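Local coordinates for 2-nitropropane dioxygenase (PDB 3BW2), which binds FMN and oxidises nitroalkanes, probably using molecular oxygen for the oxidative denitrification of alkyl nitronates, at residues A239-E245 with L331-V337; T151-P155 with I194-L199; L266-F270 with F282-G287. All coordinates share one frame; numbering follows the deposited sequence.

Contact 1 of 3, residues A239-E245 with L331-V337; sequences AFLATDE and LPAGRLV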
ATOM      1  N   ALA A 239       4.191   7.949 -13.869  1.00 15.97           N
ATOM      2  CA  ALA A 239       3.285   8.403 -14.919  1.00 17.35           C
ATOM      3  C   ALA A 239       4.001   9.339 -15.903  1.00 18.10           C
ATOM      4  O   ALA A 239       3.728   9.310 -17.100  1.00 16.49           O
ATOM      5  CB  ALA A 239       2.073   9.103 -14.305  1.00 16.24           C
ATOM      6  N   PHE A 240       4.924  10.159 -15.404  1.00 16.06           N
ATOM      7  CA  PHE A 240       5.657  11.079 -16.277  1.00 18.70           C
ATOM      8  C   PHE A 240       6.931  10.466 -16.862  1.00 18.70           C
ATOM      9  O   PHE A 240       7.462  10.957 -17.857  1.00 17.53           O
ATOM     10  CB  PHE A 240       6.000  12.364 -15.520  1.00 16.99           C
ATOM     11  CG  PHE A 240       4.835  13.294 -15.371  1.00 19.42           C
ATOM     12  CD1 PHE A 240       4.358  14.009 -16.466  1.00 19.42           C
ATOM     13  CD2 PHE A 240       4.183  13.424 -14.150  1.00 19.21           C
ATOM     14  CE1 PHE A 240       3.246  14.840 -16.353  1.00 19.02           C
ATOM     15  CE2 PHE A 240       3.068  14.251 -14.022  1.00 20.25           C
ATOM     16  CZ  PHE A 240       2.598  14.962 -15.133  1.00 19.75           C
ATOM     17  N   LEU A 241       7.408   9.391 -16.244  1.00 19.51           N
ATOM     18  CA  LEU A 241       8.619   8.700 -16.696  1.00 21.41           C
ATOM     19  C   LEU A 241       8.425   8.200 -18.121  1.00 20.03           C
ATOM     20  O   LEU A 241       9.362   8.163 -18.922  1.00 17.47           O
ATOM     21  CB  LEU A 241       8.906   7.511 -15.770  1.00 22.01           C
ATOM     22  CG  LEU A 241      10.160   6.658 -15.977  1.00 24.38           C
ATOM     23  CD1 LEU A 241      11.400   7.505 -15.795  1.00 24.44           C
ATOM     24  CD2 LEU A 241      10.169   5.529 -14.958  1.00 26.08           C
ATOM     25  N   ALA A 242       7.185   7.840 -18.425  1.00 21.28           N
ATOM     26  CA  ALA A 242       6.809   7.302 -19.727  1.00 22.74           C
ATOM     27  C   ALA A 242       6.524   8.330 -20.827  1.00 22.54           C
ATOM     28  O   ALA A 242       6.346   7.950 -21.987  1.00 23.23           O
ATOM     29  CB  ALA A 242       5.590   6.389 -19.554  1.00 24.23           C
ATOM     30  N   THR A 243       6.478   9.616 -20.477  1.00 21.14           N
ATOM     31  CA  THR A 243       6.186  10.653 -21.467  1.00 19.02           C
ATOM     32  C   THR A 243       7.367  10.940 -22.389  1.00 18.62           C
ATOM     33  O   THR A 243       8.512  10.609 -22.077  1.00 18.98           O
ATOM     34  CB  THR A 243       5.722  11.981 -20.791  1.00 18.69           C
ATOM     35  OG1 THR A 243       6.764  12.507 -19.961  1.00 17.10           O
ATOM     36  CG2 THR A 243       4.488  11.741 -19.940  1.00 17.03           C
ATOM     37  N   ASP A 244       7.085  11.561 -23.529  1.00 18.58           N
ATOM     38  CA  ASP A 244       8.127  11.862 -24.503  1.00 20.16           C
ATOM     39  C   ASP A 244       9.246  12.759 -23.983  1.00 20.06           C
ATOM     40  O   ASP A 244      10.408  12.524 -24.297  1.00 21.42           O
ATOM     41  CB  ASP A 244       7.510  12.472 -25.767  1.00 20.50           C
ATOM     42  CG  ASP A 244       6.561  11.511 -26.471  1.00 22.03           C
ATOM     43  OD1 ASP A 244       6.741  10.289 -26.307  1.00 23.34           O
ATOM     44  OD2 ASP A 244       5.649  11.966 -27.195  1.00 20.32           O
ATOM     45  N   GLU A 245       8.907  13.770 -23.184  1.00 19.71           N
ATOM     46  CA  GLU A 245       9.919  14.683 -22.643  1.00 19.97           C
ATOM     47  C   GLU A 245      10.829  14.023 -21.614  1.00 19.81           C
ATOM     48  O   GLU A 245      11.913  14.539 -21.317  1.00 18.83           O
ATOM     49  CB  GLU A 245       9.268  15.921 -22.005  1.00 18.85           C
ATOM     50  CG  GLU A 245       8.604  16.869 -22.996  1.00 21.70           C
ATOM     51  CD  GLU A 245       7.219  16.417 -23.418  1.00 23.10           C
ATOM     52  OE1 GLU A 245       6.799  15.299 -23.038  1.00 18.97           O
ATOM     53  OE2 GLU A 245       6.549  17.190 -24.137  1.00 24.47           O
ATOM     54  N   LEU A 331       2.975   9.629 -24.246  1.00 27.30           N
ATOM     55  CA  LEU A 331       2.544  10.792 -25.007  1.00 25.60           C
ATOM     56  C   LEU A 331       3.247  12.001 -24.416  1.00 23.32           C
ATOM     57  O   LEU A 331       3.956  11.868 -23.423  1.00 21.53           O
ATOM     58  CB  LEU A 331       1.024  10.953 -24.903  1.00 28.59           C
ATOM     59  CG  LEU A 331       0.360  10.647 -23.557  1.00 29.69           C
ATOM     60  CD1 LEU A 331       0.990  11.451 -22.450  1.00 32.70           C
ATOM     61  CD2 LEU A 331      -1.122  10.959 -23.656  1.00 33.16           C
ATOM     62  N   PRO A 332       3.074  13.191 -25.019  1.00 22.18           N
ATOM     63  CA  PRO A 332       3.733  14.386 -24.477  1.00 21.40           C
ATOM     64  C   PRO A 332       3.255  14.635 -23.049  1.00 19.77           C
ATOM     65  O   PRO A 332       2.081  14.418 -22.735  1.00 19.20           O
ATOM     66  CB  PRO A 332       3.288  15.494 -25.433  1.00 20.33           C
ATOM     67  CG  PRO A 332       3.091  14.756 -26.734  1.00 22.50           C
ATOM     68  CD  PRO A 332       2.386  13.498 -26.288  1.00 21.19           C
ATOM     69  N   ALA A 333       4.163  15.083 -22.188  1.00 18.27           N
ATOM     70  CA  ALA A 333       3.822  15.351 -20.795  1.00 17.78           C
ATOM     71  C   ALA A 333       2.670  16.348 -20.676  1.00 18.68           C
ATOM     72  O   ALA A 333       1.808  16.209 -19.806  1.00 17.58           O
ATOM     73  CB  ALA A 333       5.043  15.871 -20.053  1.00 17.28           C
ATOM     74  N   GLY A 334       2.660  17.351 -21.550  1.00 18.88           N
ATOM     75  CA  GLY A 334       1.599  18.342 -21.518  1.00 18.00           C
ATOM     76  C   GLY A 334       0.235  17.719 -21.776  1.00 18.70           C
ATOM     77  O   GLY A 334      -0.759  18.100 -21.158  1.00 17.19           O
ATOM     78  N   ARG A 335       0.186  16.756 -22.691  1.00 17.24           N
ATOM     79  CA  ARG A 335      -1.068  16.092 -23.006  1.00 18.09           C
ATOM     80  C   ARG A 335      -1.478  15.179 -21.849  1.00 18.83           C
ATOM     81  O   ARG A 335      -2.665  14.998 -21.584  1.00 18.56           O
ATOM     82  CB  ARG A 335      -0.937  15.287 -24.306  1.00 17.24           C
ATOM     83  CG  ARG A 335      -0.420  16.094 -25.509  1.00 18.71           C
ATOM     84  CD  ARG A 335      -1.113  17.453 -25.670  1.00 18.67           C
ATOM     85  NE  ARG A 335      -2.553  17.353 -25.898  1.00 20.28           N
ATOM     86  CZ  ARG A 335      -3.133  17.081 -27.068  1.00 21.39           C
ATOM     87  NH1 ARG A 335      -2.404  16.873 -28.158  1.00 20.62           N
ATOM     88  NH2 ARG A 335      -4.456  17.024 -27.149  1.00 18.20           N
ATOM     89  N   LEU A 336      -0.496  14.612 -21.153  1.00 20.76           N
ATOM     90  CA  LEU A 336      -0.788  13.739 -20.014  1.00 20.90           C
ATOM     91  C   LEU A 336      -1.433  14.557 -18.895  1.00 20.90           C
ATOM     92  O   LEU A 336      -2.322  14.076 -18.191  1.00 20.52           O
ATOM     93  CB  LEU A 336       0.489  13.073 -19.487  1.00 19.50           C
ATOM     94  CG  LEU A 336       0.308  12.268 -18.193  1.00 20.06           C
ATOM     95  CD1 LEU A 336      -0.686  11.125 -18.424  1.00 19.39           C
ATOM     96  CD2 LEU A 336       1.653  11.727 -17.734  1.00 18.63           C
ATOM     97  N   VAL A 337      -0.974  15.794 -18.725  1.00 20.22           N
ATOM     98  CA  VAL A 337      -1.541  16.657 -17.699  1.00 18.79           C
ATOM     99  C   VAL A 337      -2.998  16.931 -18.056  1.00 20.65           C
ATOM    100  O   VAL A 337      -3.871  16.919 -17.186  1.00 20.03           O
ATOM    101  CB  VAL A 337      -0.774  17.994 -17.595  1.00 19.34           C
ATOM    102  CG1 VAL A 337      -1.515  18.945 -16.662  1.00 15.43           C
ATOM    103  CG2 VAL A 337       0.642  17.740 -17.072  1.00 15.92           C
TER
HETATM  104  O   HOH W   1       4.220  18.269 -23.753  1.00 17.81           O
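On the FMN side of this TIM barrel, the start of helix 333-350, with A333, L336 and V337, packs against F240, T243 and E245 at and just beyond the short helix 238-241. That short helix starts at the FMN-binding T238, directly after G237, which also binds FMN. The polar link lies at the N-terminus of helix 333-350, where P332 holds the N-cap position. E245 OE1 accepts from A333 N at 2.8 Å in a nearly straight bond (173° at the hydrogen), the donor lying above the carboxylate plane. A bend at chi2 (81°) turns the carboxylate of E245 back to this helix end. Its OE2 accepts a hydrogen bond from a water at 2.6 Å, and the same water accepts from G334 N at 2.9 Å. One carboxylate thus serves two successive N-H groups at the start of the helix, A333 directly and G334 through the water, a setting likely to favour its negative charge. Beside it, D244 N donates to L331 O at 3.1 Å. The apolar half gathers about L336, whose CD2 sits over one face of the F240 ring, 4.0 Å from the centroid, in a CH-pi contact. T243 CG2 touches the same methyl, 3.6 Å from L336 CD2, the two side chains crossing at about a right angle, and V337 CG2 meets the ring edge. L27 of helix 25-33 packs on T243, E245 and A333. T243 is held in its turn by F240 O, which accepts from both T243 N and T243 OG1, the hydroxyl lying 2.7 Å from it.

Contact 2 of 3, residues T151-P155 with I194-L199; sequences TATTP and IGLLSL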
ATOM      1  N   THR A 151       9.865  14.788   2.033  1.00 16.25           N
ATOM      2  CA  THR A 151       9.172  13.502   2.022  1.00 16.77           C
ATOM      3  C   THR A 151       9.185  12.822   3.393  1.00 17.23           C
ATOM      4  O   THR A 151      10.164  12.911   4.140  1.00 18.02           O
ATOM      5  CB  THR A 151       9.809  12.527   0.998  1.00 16.37           C
ATOM      6  OG1 THR A 151       9.509  12.966  -0.331  1.00 17.57           O
ATOM      7  CG2 THR A 151       9.273  11.100   1.197  1.00 15.18           C
ATOM      8  N   ALA A 152       8.084  12.145   3.709  1.00 16.95           N
ATOM      9  CA  ALA A 152       7.936  11.397   4.952  1.00 15.72           C
ATOM     10  C   ALA A 152       7.216  10.108   4.570  1.00 15.82           C
ATOM     11  O   ALA A 152       6.358  10.123   3.689  1.00 15.68           O
ATOM     12  CB  ALA A 152       7.104  12.186   5.959  1.00 12.49           C
ATOM     13  N   THR A 153       7.558   8.998   5.216  1.00 15.98           N
ATOM     14  CA  THR A 153       6.918   7.724   4.897  1.00 16.51           C
ATOM     15  C   THR A 153       6.075   7.183   6.058  1.00 17.12           C
ATOM     16  O   THR A 153       5.414   6.150   5.927  1.00 15.55           O
ATOM     17  CB  THR A 153       7.963   6.661   4.486  1.00 15.11           C
ATOM     18  OG1 THR A 153       8.829   6.379   5.589  1.00 15.20           O
ATOM     19  CG2 THR A 153       8.804   7.168   3.307  1.00 14.73           C
ATOM     20  N   THR A 154       6.107   7.897   7.183  1.00 17.27           N
ATOM     21  CA  THR A 154       5.356   7.528   8.385  1.00 16.72           C
ATOM     22  C   THR A 154       4.843   8.799   9.050  1.00 17.84           C
ATOM     23  O   THR A 154       5.329   9.902   8.769  1.00 17.96           O
ATOM     24  CB  THR A 154       6.244   6.822   9.435  1.00 17.20           C
ATOM     25  OG1 THR A 154       7.251   7.738   9.888  1.00 18.77           O
ATOM     26  CG2 THR A 154       6.909   5.589   8.851  1.00 14.18           C
ATOM     27  N   PRO A 155       3.849   8.670   9.937  1.00 18.12           N
ATOM     28  CA  PRO A 155       3.368   9.892  10.582  1.00 19.26           C
ATOM     29  C   PRO A 155       4.456  10.506  11.469  1.00 18.26           C
ATOM     30  O   PRO A 155       4.496  11.721  11.667  1.00 19.58           O
ATOM     31  CB  PRO A 155       2.129   9.420  11.356  1.00 18.34           C
ATOM     32  CG  PRO A 155       2.354   7.948  11.544  1.00 18.43           C
ATOM     33  CD  PRO A 155       2.984   7.520  10.253  1.00 18.62           C
ATOM     34  N   ILE A 194       3.969   1.522   4.372  1.00 15.65           N
ATOM     35  CA  ILE A 194       2.547   1.822   4.506  1.00 15.62           C
ATOM     36  C   ILE A 194       1.859   2.215   3.191  1.00 17.50           C
ATOM     37  O   ILE A 194       2.359   3.070   2.452  1.00 15.16           O
ATOM     38  CB  ILE A 194       2.346   2.965   5.525  1.00 16.79           C
ATOM     39  CG1 ILE A 194       3.046   2.604   6.842  1.00 17.20           C
ATOM     40  CG2 ILE A 194       0.859   3.210   5.757  1.00 14.46           C
ATOM     41  CD1 ILE A 194       3.087   3.732   7.841  1.00 19.63           C
ATOM     42  N   GLY A 195       0.713   1.592   2.909  1.00 14.95           N
ATOM     43  CA  GLY A 195      -0.033   1.915   1.700  1.00 15.49           C
ATOM     44  C   GLY A 195      -0.379   3.391   1.718  1.00 16.26           C
ATOM     45  O   GLY A 195      -0.716   3.931   2.773  1.00 14.91           O
ATOM     46  N   LEU A 196      -0.309   4.049   0.562  1.00 15.07           N
ATOM     47  CA  LEU A 196      -0.584   5.484   0.486  1.00 17.12           C
ATOM     48  C   LEU A 196      -1.898   5.945   1.114  1.00 18.09           C
ATOM     49  O   LEU A 196      -1.918   6.930   1.851  1.00 18.43           O
ATOM     50  CB  LEU A 196      -0.536   5.966  -0.971  1.00 15.40           C
ATOM     51  CG  LEU A 196      -0.759   7.473  -1.174  1.00 14.60           C
ATOM     52  CD1 LEU A 196       0.300   8.274  -0.391  1.00 14.35           C
ATOM     53  CD2 LEU A 196      -0.681   7.804  -2.663  1.00 13.61           C
ATOM     54  N   LEU A 197      -2.998   5.253   0.821  1.00 17.62           N
ATOM     55  CA  LEU A 197      -4.295   5.654   1.363  1.00 19.48           C
ATOM     56  C   LEU A 197      -4.289   5.668   2.890  1.00 19.41           C
ATOM     57  O   LEU A 197      -4.945   6.500   3.523  1.00 19.01           O
ATOM     58  CB  LEU A 197      -5.407   4.728   0.850  1.00 20.62           C
ATOM     59  CG  LEU A 197      -6.836   5.065   1.293  1.00 23.25           C
ATOM     60  CD1 LEU A 197      -7.177   6.500   0.913  1.00 23.68           C
ATOM     61  CD2 LEU A 197      -7.815   4.098   0.641  1.00 24.57           C
ATOM     62  N   SER A 198      -3.542   4.746   3.482  1.00 18.73           N
ATOM     63  CA  SER A 198      -3.465   4.678   4.930  1.00 19.83           C
ATOM     64  C   SER A 198      -2.487   5.741   5.442  1.00 18.87           C
ATOM     65  O   SER A 198      -2.780   6.462   6.398  1.00 18.07           O
ATOM     66  CB  SER A 198      -3.019   3.281   5.359  1.00 21.14           C
ATOM     67  OG  SER A 198      -3.069   3.154   6.766  1.00 26.21           O
ATOM     68  N   LEU A 199      -1.332   5.850   4.795  1.00 17.43           N
ATOM     69  CA  LEU A 199      -0.335   6.839   5.199  1.00 16.95           C
ATOM     70  C   LEU A 199      -0.898   8.258   5.126  1.00 19.11           C
ATOM     71  O   LEU A 199      -0.669   9.076   6.023  1.00 18.04           O
ATOM     72  CB  LEU A 199       0.915   6.744   4.312  1.00 14.86           C
ATOM     73  CG  LEU A 199       1.986   7.812   4.582  1.00 13.54           C
ATOM     74  CD1 LEU A 199       2.484   7.700   6.028  1.00 12.36           C
ATOM     75  CD2 LEU A 199       3.140   7.647   3.604  1.00 11.70           C
TER
HETATM   76  O   HOH W   2       5.793   3.781   4.702  1.00 19.12           O
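A152, the last residue of strand 147-152, begins the contact with its carbonyl: A152 O lies 4.1 Å from L199 CD2. At T153 the chain leaves the strand, and its carbonyl oxygen becomes the focus. T153 O is approached by both branches of L199, CD1 at 3.3 Å and CD2 at 3.6 Å, while I194 CD1 comes up beside them. With CG anti to the backbone N (chi1 176°), L199 carries this fork out from helix 196-206 to the carbonyl. T153 O is nevertheless satisfied: a water donates to it at 2.7 Å and accepts from I194 N at 2.9 Å, so that the polar bridge runs past the methyl groups. T154 is the N-cap of helix 155-163, its OG1 bonded to E157 N, and T154 CA rests 3.7 Å from L199 CD1. P155 then adds its ring, with CD 4.3 Å from L199 CD1 and a little farther from I194 CD1. With an alanine at L199, the carbonyl of T153 and the ring of P155 would probably lose much of their apolar cover, keeping I194 CD1 from this segment, and a gap would open between the two helix starts. The second subunit adjoins this region, its Q323 bonding to G195 N. Such packing joins neighbouring beta-alpha units of a TIM barrel, the C-terminal end of one strand and its helix start meeting the helix that follows the next strand, 168-172.

Contact 3 of 3, residues L266-F270 with F282-G287; sequences LTRAF and FLREHG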
ATOM      1  N   LEU A 266      10.620  -3.737  -3.749  1.00 20.74           N
ATOM      2  CA  LEU A 266      11.529  -2.803  -3.106  1.00 20.61           C
ATOM      3  C   LEU A 266      12.823  -3.588  -2.952  1.00 21.90           C
ATOM      4  O   LEU A 266      12.793  -4.751  -2.546  1.00 22.75           O
ATOM      5  CB  LEU A 266      11.003  -2.405  -1.729  1.00 21.88           C
ATOM      6  CG  LEU A 266       9.911  -1.344  -1.684  1.00 23.46           C
ATOM      7  CD1 LEU A 266       9.346  -1.260  -0.273  1.00 24.85           C
ATOM      8  CD2 LEU A 266      10.484  -0.004  -2.120  1.00 22.67           C
ATOM      9  N   THR A 267      13.952  -2.972  -3.281  1.00 19.02           N
ATOM     10  CA  THR A 267      15.230  -3.660  -3.163  1.00 18.66           C
ATOM     11  C   THR A 267      16.386  -2.700  -2.917  1.00 18.41           C
ATOM     12  O   THR A 267      16.305  -1.515  -3.238  1.00 16.62           O
ATOM     13  CB  THR A 267      15.547  -4.473  -4.442  1.00 19.91           C
ATOM     14  OG1 THR A 267      16.778  -5.183  -4.268  1.00 21.84           O
ATOM     15  CG2 THR A 267      15.678  -3.548  -5.650  1.00 20.97           C
ATOM     16  N   ARG A 268      17.457  -3.227  -2.334  1.00 17.38           N
ATOM     17  CA  ARG A 268      18.657  -2.444  -2.070  1.00 18.72           C
ATOM     18  C   ARG A 268      19.729  -2.876  -3.068  1.00 18.17           C
ATOM     19  O   ARG A 268      20.857  -2.390  -3.035  1.00 17.95           O
ATOM     20  CB  ARG A 268      19.165  -2.692  -0.642  1.00 17.85           C
ATOM     21  CG  ARG A 268      18.271  -2.142   0.469  1.00 18.90           C
ATOM     22  CD  ARG A 268      19.036  -2.060   1.803  1.00 21.23           C
ATOM     23  NE  ARG A 268      18.217  -1.533   2.897  1.00 21.14           N
ATOM     24  CZ  ARG A 268      17.283  -2.226   3.547  1.00 21.81           C
ATOM     25  NH1 ARG A 268      17.038  -3.490   3.227  1.00 19.31           N
ATOM     26  NH2 ARG A 268      16.579  -1.646   4.511  1.00 18.26           N
ATOM     27  N   ALA A 269      19.361  -3.784  -3.966  1.00 18.50           N
ATOM     28  CA  ALA A 269      20.294  -4.316  -4.958  1.00 19.04           C
ATOM     29  C   ALA A 269      21.107  -3.292  -5.745  1.00 18.36           C
ATOM     30  O   ALA A 269      22.308  -3.460  -5.938  1.00 19.04           O
ATOM     31  CB  ALA A 269      19.544  -5.223  -5.935  1.00 20.14           C
ATOM     32  N   PHE A 270      20.461  -2.226  -6.197  1.00 17.66           N
ATOM     33  CA  PHE A 270      21.148  -1.227  -7.004  1.00 18.43           C
ATOM     34  C   PHE A 270      21.852  -0.092  -6.268  1.00 18.11           C
ATOM     35  O   PHE A 270      22.878   0.405  -6.735  1.00 17.20           O
ATOM     36  CB  PHE A 270      20.159  -0.618  -8.000  1.00 19.50           C
ATOM     37  CG  PHE A 270      19.542  -1.621  -8.935  1.00 23.49           C
ATOM     38  CD1 PHE A 270      20.269  -2.138  -9.998  1.00 23.14           C
ATOM     39  CD2 PHE A 270      18.236  -2.059  -8.737  1.00 25.79           C
ATOM     40  CE1 PHE A 270      19.706  -3.081 -10.856  1.00 24.10           C
ATOM     41  CE2 PHE A 270      17.662  -3.005  -9.590  1.00 27.38           C
ATOM     42  CZ  PHE A 270      18.401  -3.516 -10.651  1.00 24.23           C
ATOM     43  N   PHE A 282      19.099  -8.642 -12.478  1.00 17.71           N
ATOM     44  CA  PHE A 282      19.950  -8.070 -11.439  1.00 18.87           C
ATOM     45  C   PHE A 282      19.254  -8.109 -10.080  1.00 18.31           C
ATOM     46  O   PHE A 282      19.853  -8.484  -9.075  1.00 18.26           O
ATOM     47  CB  PHE A 282      20.308  -6.620 -11.792  1.00 17.71           C
ATOM     48  CG  PHE A 282      21.500  -6.085 -11.042  1.00 19.13           C
ATOM     49  CD1 PHE A 282      22.749  -6.027 -11.649  1.00 17.57           C
ATOM     50  CD2 PHE A 282      21.376  -5.654  -9.724  1.00 18.14           C
ATOM     51  CE1 PHE A 282      23.857  -5.548 -10.953  1.00 20.31           C
ATOM     52  CE2 PHE A 282      22.477  -5.175  -9.022  1.00 18.54           C
ATOM     53  CZ  PHE A 282      23.719  -5.121  -9.636  1.00 18.61           C
ATOM     54  N   LEU A 283      17.984  -7.727 -10.051  1.00 20.83           N
ATOM     55  CA  LEU A 283      17.240  -7.714  -8.798  1.00 22.35           C
ATOM     56  C   LEU A 283      17.081  -9.126  -8.239  1.00 22.91           C
ATOM     57  O   LEU A 283      17.333  -9.363  -7.057  1.00 22.20           O
ATOM     58  CB  LEU A 283      15.873  -7.050  -9.000  1.00 21.81           C
ATOM     59  CG  LEU A 283      15.127  -6.592  -7.739  1.00 24.55           C
ATOM     60  CD1 LEU A 283      14.091  -5.537  -8.113  1.00 22.12           C
ATOM     61  CD2 LEU A 283      14.474  -7.789  -7.050  1.00 26.13           C
ATOM     62  N   ARG A 284      16.679 -10.068  -9.086  1.00 24.40           N
ATOM     63  CA  ARG A 284      16.501 -11.446  -8.643  1.00 26.50           C
ATOM     64  C   ARG A 284      17.792 -12.042  -8.087  1.00 26.51           C
ATOM     65  O   ARG A 284      17.781 -12.731  -7.069  1.00 24.22           O
ATOM     66  CB  ARG A 284      16.001 -12.323  -9.798  1.00 29.38           C
ATOM     67  CG  ARG A 284      14.509 -12.215 -10.078  1.00 32.34           C
ATOM     68  CD  ARG A 284      14.084 -13.219 -11.140  1.00 37.53           C
ATOM     69  NE  ARG A 284      14.444 -12.779 -12.484  1.00 43.69           N
ATOM     70  CZ  ARG A 284      13.727 -11.921 -13.205  1.00 46.47           C
ATOM     71  NH1 ARG A 284      12.603 -11.414 -12.716  1.00 49.10           N
ATOM     72  NH2 ARG A 284      14.137 -11.561 -14.415  1.00 48.57           N
ATOM     73  N   GLU A 285      18.907 -11.759  -8.749  1.00 27.03           N
ATOM     74  CA  GLU A 285      20.195 -12.299  -8.336  1.00 27.44           C
ATOM     75  C   GLU A 285      20.856 -11.681  -7.113  1.00 26.77           C
ATOM     76  O   GLU A 285      21.360 -12.399  -6.252  1.00 25.80           O
ATOM     77  CB  GLU A 285      21.185 -12.229  -9.497  1.00 29.48           C
ATOM     78  CG  GLU A 285      20.975 -13.276 -10.571  1.00 36.13           C
ATOM     79  CD  GLU A 285      22.037 -13.207 -11.650  1.00 39.08           C
ATOM     80  OE1 GLU A 285      23.233 -13.087 -11.303  1.00 44.17           O
ATOM     81  OE2 GLU A 285      21.679 -13.284 -12.844  1.00 42.04           O
ATOM     82  N   HIS A 286      20.857 -10.355  -7.034  1.00 25.60           N
ATOM     83  CA  HIS A 286      21.523  -9.665  -5.935  1.00 24.98           C
ATOM     84  C   HIS A 286      20.615  -9.061  -4.870  1.00 25.54           C
ATOM     85  O   HIS A 286      21.062  -8.772  -3.759  1.00 25.51           O
ATOM     86  CB  HIS A 286      22.427  -8.586  -6.523  1.00 24.42           C
ATOM     87  CG  HIS A 286      23.292  -9.082  -7.640  1.00 24.43           C
ATOM     88  ND1 HIS A 286      24.308  -9.994  -7.446  1.00 24.65           N
ATOM     89  CD2 HIS A 286      23.262  -8.830  -8.971  1.00 23.34           C
ATOM     90  CE1 HIS A 286      24.866 -10.282  -8.607  1.00 23.44           C
ATOM     91  NE2 HIS A 286      24.249  -9.590  -9.549  1.00 23.59           N
ATOM     92  N   GLY A 287      19.346  -8.867  -5.206  1.00 24.69           N
ATOM     93  CA  GLY A 287      18.414  -8.297  -4.250  1.00 27.06           C
ATOM     94  C   GLY A 287      18.417  -8.944  -2.872  1.00 28.30           C
ATOM     95  O   GLY A 287      18.504  -8.240  -1.865  1.00 28.84           O
TER
HETATM   96  O   HOH W   3      17.337  -5.792  -1.192  1.00 26.06           O
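F270 and F282 reach each other through different first torsions: in F270 CG stands anti to the carbonyl carbon (chi1 -59°), whereas in F282 it stands anti to the backbone N (chi1 -162°). The two rings are close to parallel, their planes 20° apart, but are strongly displaced past each other, with little overlap and centroids 4.8 Å apart. Their nearest atoms are F270 CE1 and F282 CD2, at 3.3 Å. On the side of the F282 plane away from F270, H286 CD2 lies over the ring centre; H286, one helical turn on, bonds through NE2 to E92. A269 O meets the F282 ring at its edge, 3.5 Å from CE2. The contact folds helix 281-286 back onto strand 264-267, the edge of a small antiparallel sheet separate from the barrel strands; strand 275-278 pairs with it before the helix begins. Where the strand ends, T267 OG1 accepts from A269 N at 3.0 Å, forming an ST turn. The methyl CG2 of T267 packs 3.5 Å from L283 CD1, and A269 CB sits on the backbone of G287, 3.7 Å from its CA. A water bridges the two segments, accepting from R268 N and donating to G287 O, each at 2.8 Å.

Contacts 1 and 2 belong to the FMN-binding barrel and contact 3 to the small sheet and helix beside it; none touches another. Contact 1 is nearest the cofactor: L241 touches FMN, and the side chain of A239 is about 6 Å from it. In contact 2 the side chain of T153 is about 8 Å from FMN and about 4 Å from that of Q172, an FMN-binding residue. Contact 3 is more remote, the side chain of F270 lying about 11 Å from FMN. Contacts 2 and 3 approach to about 8 Å between nearest atoms, although their centres are 23 Å apart. Along the chain, contact 3 is nested within the loop closed by contact 1, whereas contact 2 closes before either opens.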